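PDB 3I09: periplasmic branched-chain amino acid-binding protein from Burkholderia mallei, which probably binds a branched-chain amino acid or related carboxylate in the periplasm and hands it to an ABC transporter for uptake. Local coordinates for residues Leu188-Ser194 with Phe218-Met224; Lys292-Ala296 with Gln308-Met312; Met333-Lys339 with Tyr351-Ile357. All coordinates share one frame; numbering follows the deposited sequence. Where two conformers were deposited one is given.

Interaction 1: residues Leu188-Ser194 with Phe218-Met224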
# COMPACT_ATOMS: atom_id res chain seq x y z
N LEU A 188 -10.61 5.87 -21.89
CA LEU A 188 -10.94 7.22 -21.45
C LEU A 188 -12.14 7.78 -22.22
O LEU A 188 -13.00 8.42 -21.64
CB LEU A 188 -9.70 8.13 -21.52
CG LEU A 188 -8.60 7.96 -20.47
CD1 LEU A 188 -7.35 8.72 -20.91
CD2 LEU A 188 -9.00 8.39 -19.08
N LEU A 189 -12.23 7.48 -23.51
CA LEU A 189 -13.39 7.92 -24.29
C LEU A 189 -14.70 7.26 -23.81
O LEU A 189 -15.74 7.93 -23.77
CB LEU A 189 -13.14 7.72 -25.77
CG LEU A 189 -11.99 8.63 -26.25
CD1 LEU A 189 -11.76 8.42 -27.74
CD2 LEU A 189 -12.21 10.14 -25.93
N GLN A 190 -14.66 5.99 -23.41
CA GLN A 190 -15.83 5.34 -22.82
C GLN A 190 -16.24 6.06 -21.57
O GLN A 190 -17.40 6.38 -21.40
CB GLN A 190 -15.55 3.89 -22.44
CG GLN A 190 -15.39 3.00 -23.62
CD GLN A 190 -14.97 1.59 -23.21
OE1 GLN A 190 -15.65 0.95 -22.38
NE2 GLN A 190 -13.86 1.09 -23.78
N ALA A 191 -15.27 6.33 -20.70
CA ALA A 191 -15.53 7.07 -19.47
C ALA A 191 -16.10 8.45 -19.78
O ALA A 191 -17.03 8.89 -19.13
CB ALA A 191 -14.27 7.19 -18.60
N GLN A 192 -15.57 9.11 -20.79
CA GLN A 192 -16.03 10.44 -21.13
C GLN A 192 -17.48 10.42 -21.62
O GLN A 192 -18.27 11.29 -21.27
CB GLN A 192 -15.14 11.06 -22.20
CG GLN A 192 -15.61 12.39 -22.68
CD GLN A 192 -14.56 13.09 -23.45
OE1 GLN A 192 -14.22 12.68 -24.55
NE2 GLN A 192 -14.05 14.17 -22.89
N SER A 193 -17.83 9.40 -22.41
CA SER A 193 -19.19 9.27 -22.93
C SER A 193 -20.22 8.98 -21.82
O SER A 193 -21.42 9.20 -22.01
CB SER A 193 -19.24 8.17 -23.99
OG SER A 193 -18.42 8.52 -25.09
N SER A 194 -19.76 8.51 -20.67
CA SER A 194 -20.69 8.21 -19.57
C SER A 194 -21.32 9.45 -18.93
O SER A 194 -22.31 9.34 -18.24
CB SER A 194 -19.97 7.44 -18.45
OG SER A 194 -19.24 8.33 -17.63
N PHE A 218 -5.98 14.12 -23.71
CA PHE A 218 -7.18 13.99 -24.55
C PHE A 218 -8.31 14.95 -24.10
O PHE A 218 -9.40 14.91 -24.65
CB PHE A 218 -7.71 12.53 -24.58
CG PHE A 218 -6.85 11.56 -25.39
CD1 PHE A 218 -6.86 11.58 -26.78
CD2 PHE A 218 -6.04 10.62 -24.75
CE1 PHE A 218 -6.07 10.69 -27.52
CE2 PHE A 218 -5.25 9.72 -25.48
CZ PHE A 218 -5.26 9.77 -26.87
N GLY A 219 -8.05 15.79 -23.10
CA GLY A 219 -9.02 16.79 -22.65
C GLY A 219 -10.11 16.24 -21.74
O GLY A 219 -11.13 16.91 -21.50
N ILE A 220 -9.91 15.04 -21.20
CA ILE A 220 -10.93 14.41 -20.37
C ILE A 220 -11.18 15.29 -19.14
O ILE A 220 -12.32 15.42 -18.68
CB ILE A 220 -10.52 12.98 -19.92
CG1 ILE A 220 -10.23 12.04 -21.12
CG2 ILE A 220 -11.56 12.38 -18.98
CD1 ILE A 220 -11.32 11.92 -22.19
N THR A 221 -10.13 15.93 -18.64
CA THR A 221 -10.21 16.70 -17.40
C THR A 221 -10.92 18.06 -17.59
O THR A 221 -11.15 18.77 -16.62
CB THR A 221 -8.81 16.91 -16.79
OG1 THR A 221 -7.97 17.47 -17.78
CG2 THR A 221 -8.22 15.60 -16.32
N LYS A 222 -11.27 18.40 -18.82
CA LYS A 222 -12.16 19.54 -19.08
C LYS A 222 -13.58 19.27 -18.60
O LYS A 222 -14.29 20.20 -18.23
CB LYS A 222 -12.22 19.83 -20.58
CG LYS A 222 -10.92 20.34 -21.18
CD LYS A 222 -11.00 20.24 -22.69
CE LYS A 222 -9.79 20.81 -23.41
NZ LYS A 222 -9.67 20.22 -24.79
N THR A 223 -14.00 18.01 -18.62
CA THR A 223 -15.39 17.68 -18.33
C THR A 223 -15.59 16.74 -17.14
O THR A 223 -16.71 16.60 -16.66
CB THR A 223 -16.10 17.09 -19.56
OG1 THR A 223 -15.53 15.81 -19.89
CG2 THR A 223 -15.98 18.01 -20.73
N MSE A 224 -14.51 16.12 -16.64
CA MSE A 224 -14.59 15.21 -15.49
C MSE A 224 -13.45 15.57 -14.51
O MSE A 224 -12.38 16.02 -14.93
CB MSE A 224 -14.41 13.72 -15.92
CG MSE A 224 -15.29 13.18 -17.07
SE MSE A 224 -14.74 11.39 -17.44
CE MSE A 224 -15.92 10.40 -16.21
O HOH W 1 -17.65 13.98 -19.84

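Interaction 2: residues Lys292-Ala296 with Gln308-Met312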
# COMPACT_ATOMS: atom_id res chain seq x y z
N LYS A 292 11.20 -6.70 16.93
CA LYS A 292 10.85 -6.45 18.33
C LYS A 292 10.03 -7.61 18.87
O LYS A 292 10.17 -7.97 20.03
CB LYS A 292 10.08 -5.14 18.52
CG LYS A 292 10.98 -3.94 18.45
CD LYS A 292 10.20 -2.61 18.62
CE LYS A 292 11.17 -1.39 18.77
NZ LYS A 292 12.00 -1.38 20.03
N ALA A 293 9.17 -8.18 18.04
CA ALA A 293 8.36 -9.30 18.45
C ALA A 293 9.19 -10.57 18.65
O ALA A 293 9.01 -11.27 19.64
CB ALA A 293 7.26 -9.52 17.43
N VAL A 294 10.14 -10.83 17.76
CA VAL A 294 11.05 -11.98 17.91
C VAL A 294 11.88 -11.79 19.18
O VAL A 294 12.04 -12.73 19.91
CB VAL A 294 11.98 -12.15 16.72
CG1 VAL A 294 13.04 -13.25 17.00
CG2 VAL A 294 11.16 -12.52 15.42
N GLN A 295 12.36 -10.57 19.42
CA GLN A 295 13.19 -10.22 20.61
C GLN A 295 12.42 -10.45 21.91
O GLN A 295 12.98 -11.01 22.87
CB GLN A 295 13.64 -8.75 20.49
CG GLN A 295 14.48 -8.13 21.67
CD GLN A 295 14.93 -6.74 21.32
OE1 GLN A 295 16.12 -6.49 20.99
NE2 GLN A 295 13.98 -5.83 21.24
N ALA A 296 11.16 -10.02 21.93
CA ALA A 296 10.26 -10.21 23.06
C ALA A 296 9.83 -11.66 23.24
O ALA A 296 9.72 -12.13 24.37
CB ALA A 296 9.03 -9.25 22.96
N GLN A 308 2.97 -12.20 20.00
CA GLN A 308 3.67 -10.94 20.32
C GLN A 308 3.17 -9.82 19.41
O GLN A 308 2.88 -8.74 19.91
CB GLN A 308 5.19 -11.02 20.18
CG GLN A 308 5.91 -11.76 21.27
CD GLN A 308 5.86 -11.03 22.62
OE1 GLN A 308 5.65 -9.80 22.70
NE2 GLN A 308 6.08 -11.77 23.66
N LEU A 309 3.09 -10.06 18.10
CA LEU A 309 2.65 -9.02 17.19
C LEU A 309 1.27 -8.48 17.55
O LEU A 309 1.01 -7.27 17.42
CB LEU A 309 2.68 -9.51 15.74
CG LEU A 309 4.07 -9.63 15.11
CD1 LEU A 309 3.97 -10.45 13.79
CD2 LEU A 309 4.74 -8.27 14.88
N LYS A 310 0.40 -9.37 18.02
CA LYS A 310 -0.97 -9.00 18.36
C LYS A 310 -1.17 -8.48 19.76
O LYS A 310 -2.28 -8.09 20.09
CB LYS A 310 -1.93 -10.16 18.04
CG LYS A 310 -2.08 -10.26 16.50
CD LYS A 310 -3.18 -11.08 15.98
CE LYS A 310 -3.13 -11.13 14.43
NZ LYS A 310 -4.06 -12.09 13.83
N LYS A 311 -0.10 -8.38 20.55
CA LYS A 311 -0.22 -7.78 21.87
C LYS A 311 0.69 -6.58 22.13
O LYS A 311 0.63 -6.04 23.21
CB LYS A 311 -0.00 -8.83 22.97
CG LYS A 311 1.47 -9.20 23.25
CD LYS A 311 1.53 -10.49 24.09
CE LYS A 311 2.94 -10.82 24.57
NZ LYS A 311 2.93 -11.98 25.56
N MSE A 312 1.54 -6.18 21.19
CA MSE A 312 2.50 -5.08 21.35
C MSE A 312 2.00 -3.82 20.68
O MSE A 312 1.57 -3.88 19.53
CB MSE A 312 3.85 -5.43 20.67
CG MSE A 312 4.47 -6.73 21.12
SE MSE A 312 6.41 -6.82 20.80
CE MSE A 312 6.82 -5.47 22.18

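Interaction 3: residues Met333-Lys339 with Tyr351-Ile357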
# COMPACT_ATOMS: atom_id res chain seq x y z
N MSE A 333 -4.79 7.45 9.11
CA MSE A 333 -4.56 7.71 7.71
C MSE A 333 -4.72 9.23 7.48
O MSE A 333 -5.28 9.94 8.34
CB MSE A 333 -5.54 6.90 6.86
CG MSE A 333 -5.42 5.40 7.01
SE MSE A 333 -3.71 4.64 6.32
CE MSE A 333 -4.08 4.78 4.51
N TYR A 334 -4.22 9.73 6.35
CA TYR A 334 -4.22 11.16 6.04
C TYR A 334 -4.90 11.42 4.71
O TYR A 334 -4.52 10.83 3.69
CB TYR A 334 -2.77 11.71 6.02
CG TYR A 334 -2.10 11.40 7.33
CD1 TYR A 334 -2.39 12.16 8.46
CD2 TYR A 334 -1.28 10.28 7.48
CE1 TYR A 334 -1.87 11.86 9.68
CE2 TYR A 334 -0.75 9.97 8.71
CZ TYR A 334 -1.04 10.76 9.80
OH TYR A 334 -0.53 10.44 11.03
N LEU A 335 -5.86 12.33 4.72
CA LEU A 335 -6.48 12.87 3.50
C LEU A 335 -5.66 14.09 3.14
O LEU A 335 -5.55 15.02 3.94
CB LEU A 335 -7.91 13.28 3.77
CG LEU A 335 -8.75 13.68 2.55
CD1 LEU A 335 -8.92 12.45 1.62
CD2 LEU A 335 -10.09 14.25 2.97
N MSE A 336 -5.05 14.08 1.95
CA MSE A 336 -4.21 15.19 1.51
C MSE A 336 -4.64 15.76 0.20
O MSE A 336 -5.34 15.10 -0.60
CB MSE A 336 -2.80 14.67 1.45
CG MSE A 336 -2.60 14.15 2.87
SE MSE A 336 -0.97 14.08 3.37
CE MSE A 336 -0.53 12.79 2.10
N GLU A 337 -4.25 17.01 -0.01
CA GLU A 337 -4.48 17.64 -1.29
C GLU A 337 -3.12 17.99 -1.90
O GLU A 337 -2.24 18.49 -1.21
CB GLU A 337 -5.38 18.88 -1.15
CG GLU A 337 -5.67 19.51 -2.48
CD GLU A 337 -6.57 20.77 -2.42
OE1 GLU A 337 -6.57 21.46 -1.37
OE2 GLU A 337 -7.22 21.09 -3.45
N VAL A 338 -2.97 17.73 -3.20
CA VAL A 338 -1.71 18.03 -3.88
C VAL A 338 -1.61 19.53 -4.08
O VAL A 338 -2.58 20.19 -4.50
CB VAL A 338 -1.60 17.30 -5.22
CG1 VAL A 338 -0.28 17.70 -5.90
CG2 VAL A 338 -1.74 15.76 -5.00
N LYS A 339 -0.47 20.07 -3.69
CA LYS A 339 -0.17 21.49 -3.80
C LYS A 339 -0.13 22.09 -5.22
O LYS A 339 0.18 21.40 -6.19
CB LYS A 339 1.18 21.82 -3.13
CG LYS A 339 1.11 21.80 -1.61
CD LYS A 339 2.48 22.16 -0.97
CE LYS A 339 2.34 22.45 0.52
NZ LYS A 339 3.60 23.03 1.04
N TYR A 351 2.30 18.01 -0.50
CA TYR A 351 1.04 17.74 0.18
C TYR A 351 0.58 18.82 1.14
O TYR A 351 1.40 19.38 1.86
CB TYR A 351 1.21 16.52 1.06
CG TYR A 351 1.68 15.27 0.39
CD1 TYR A 351 0.81 14.50 -0.37
CD2 TYR A 351 2.97 14.80 0.59
CE1 TYR A 351 1.21 13.32 -0.93
CE2 TYR A 351 3.39 13.62 0.01
CZ TYR A 351 2.51 12.89 -0.76
OH TYR A 351 2.92 11.72 -1.34
N LYS A 352 -0.73 19.04 1.20
CA LYS A 352 -1.39 19.78 2.25
C LYS A 352 -2.25 18.75 2.96
O LYS A 352 -2.99 18.01 2.30
CB LYS A 352 -2.30 20.84 1.64
CG LYS A 352 -1.54 21.99 0.98
CD LYS A 352 -2.45 23.06 0.35
CE LYS A 352 -3.08 22.62 -0.97
NZ LYS A 352 -3.65 23.80 -1.69
N VAL A 353 -2.20 18.70 4.29
CA VAL A 353 -3.11 17.76 4.99
C VAL A 353 -4.53 18.35 5.10
O VAL A 353 -4.74 19.45 5.63
CB VAL A 353 -2.58 17.36 6.38
CG1 VAL A 353 -3.58 16.40 7.07
CG2 VAL A 353 -1.21 16.72 6.27
N VAL A 354 -5.50 17.65 4.58
CA VAL A 354 -6.89 18.10 4.65
C VAL A 354 -7.49 17.62 6.00
O VAL A 354 -8.16 18.38 6.70
CB VAL A 354 -7.69 17.52 3.46
CG1 VAL A 354 -9.20 17.90 3.48
CG2 VAL A 354 -7.07 17.95 2.16
N ALA A 355 -7.24 16.36 6.35
CA ALA A 355 -7.80 15.73 7.55
C ALA A 355 -6.96 14.53 7.96
O ALA A 355 -6.33 13.88 7.14
CB ALA A 355 -9.25 15.29 7.34
N THR A 356 -6.94 14.29 9.26
CA THR A 356 -6.45 13.02 9.79
C THR A 356 -7.65 12.09 9.97
O THR A 356 -8.64 12.48 10.60
CB THR A 356 -5.72 13.23 11.11
OG1 THR A 356 -4.58 14.05 10.88
CG2 THR A 356 -5.28 11.90 11.73
N ILE A 357 -7.57 10.87 9.44
CA ILE A 357 -8.65 9.89 9.58
C ILE A 357 -8.26 8.94 10.68
O ILE A 357 -7.26 8.21 10.53
CB ILE A 357 -8.89 9.08 8.29
CG1 ILE A 357 -9.11 10.01 7.09
CG2 ILE A 357 -10.12 8.15 8.45
CD1 ILE A 357 -8.83 9.33 5.77
O HOH W 2 -4.06 22.51 -4.26

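Interaction 1: residues Leu188-Ser194 with Phe218-Met224
Ile220 packs against helix 185-193, where it meets Leu188, Leu189 and Gln192. Its CB is directed at the helix. CG1 lies beside the backbone N, anti to the carbonyl carbon (chi1 -58°), and from there Ile220 CG1 packs on Leu188 CB at 4.0 Å. CD1, the tip, reaches furthest. Ile220 CD1 stands 3.9 Å from Leu188 O. It also lies near CD2 of Leu189. At the amide end of Gln192, Ile220 CD1 is 3.6 Å from Gln192 NE2.

Gln192 lies over this methyl as an extended chain, CG anti to its backbone N (chi1 176°). Gln192 NE2 ends 3.7 Å from Thr223 OG1, and the two side chains cross at about a right angle. The polar link here is a water. It donates to Gln192 O and lies 2.8 Å from Thr223 OG1.

Met224, a selenomethionine, closes the other end. Its chain bends at chi3, and Met224 CE comes 3.5 Å from Ala191 O. That carbonyl also accepts from the backbone N of Ser194. Ser194 OG donates to Ala191 O at 2.7 Å, in the carbonyl plane. The same OG is hydrogen-bonded to Ala196 N, so this hydroxyl links Ala191 O to the backbone N of Ala196.

Gly219 leaves helical geometry with positive phi, in a Schellman motif that ends helix 205-217. Leu188 and Ile220 both touch Ala215 of that helix. Ala191 and Met224 rest on Phe144 of strand 142-148 and Leu199 of strand 198-202, in the parallel sheet of this lobe.

Interaction 2: residues Lys292-Ala296 with Gln308-Met312
Ala293 of helix 278-297 and Gln308 of helix 302-309 bring their CA atoms within 5.3 Å, a close approach of the two backbones. These are two consecutive helices of the type I periplasmic binding protein fold, joined by a short connection. Two alanines on one side receive Gln308, Leu309 and Met312 from the other. The second helix gives way to a turn in which Lys311 N bonds to Gln308 O.

Ala293 carries the centre. Ala293 CB meets Gln308 CB at 3.8 Å and, at the same distance, CD2 of Leu309. This methyl branch of Leu309 comes to the alanine although its CB is not directed at the helix. Leu309 also touches Thr289 one turn earlier on helix 278-297.

Gln308 folds over the helix surface. Gln308 CG lies 3.5 Å from Ala293 O; the bend at chi2 (-68°) then lays the amide along Ala296. The contacts of this amide with Ala296 are van der Waals ones. The side chain also touches Ala297, near the end of helix 278-297.

Met312, a selenomethionine, reaches back from beyond the turn. In one of its two conformers Met312 SE lies 3.9 Å from Ala293 CA, so this contact is less certain. Behind the pair, Lys292 and Gln295 touch Phe36 of helix 22-36. At the exposed end of the contact, the OE1 of Gln308 stands 3.4 Å from the CB of Ala296.

Interaction 3: residues Met333-Lys339 with Tyr351-Ile357
Met336 and Tyr351 pack closely in this antiparallel strand pair, which seven backbone hydrogen bonds hold tightly together. The selenomethionine bends at chi3 (-65°). Met336 CE lies over one face of the Tyr351 ring, 3.7 Å from its centroid and offset toward the rim. This is a CH-pi contact. The SE lies obliquely to the ring, in a Met-aromatic contact, and also meets CG2 of Val353. Tyr351 has two conformers, and the ring contacts hold for the one described, so they are less certain. Tyr254 packs against Met336 and Val353 on this face.

Leu335 points to the other face. Leu335 CD2 packs on Val354 CG1, 3.8 Å away. The Leu335 side chain also touches Val248 and Thr250 of strand 248-251 and Ala134 of helix 124-137.

The solvent side is looser. Glu337 and Lys352 run side by side, but their salt bridge is long, with Glu337 OE1 to Lys352 NZ at 3.8 Å. The NZ has a stronger partner in Glu343 and also donates to a water bound to Val338 O. Lys339 crosses Lys352 through its aliphatic part, CG to CG, while its NZ forms a salt bridge with Asp349. On the Met336 face, at the other end of the pair, Thr356 OG1 sits at the edge of the Tyr334 ring, near its plane.

Leu335 O takes two backbone bonds, from Val354 N at 2.7 Å and from Ala355 N at 3.2 Å. Val354 and Ala355 thus face one residue, and the register shifts by one: a classic beta bulge within an antiparallel sheet of this type I periplasmic binding protein.

Overall arrangement
Along the chain the three contacts follow in series, and none nests in or crosses another. Interaction 1 comes first. It closes a loop of 23 residues that holds strand 198-202 and helix 205-217, in the lobe with the four-stranded parallel sheet. Interaction 2 closes the short connection between helices 278-297 and 302-309, beside helix 22-36 and the six-stranded sheet. These two lie on opposite sides of the chain's centre, 50 Å apart between centres. Interaction 3 closes the irregular segment between strands 329-338 and 351-357, neighbours in the antiparallel sheet, beside strand 248-251 and helix 124-137. It lies nearer the middle, and the side chain of Met333 is about 12 Å from the bound acetoacetic acid.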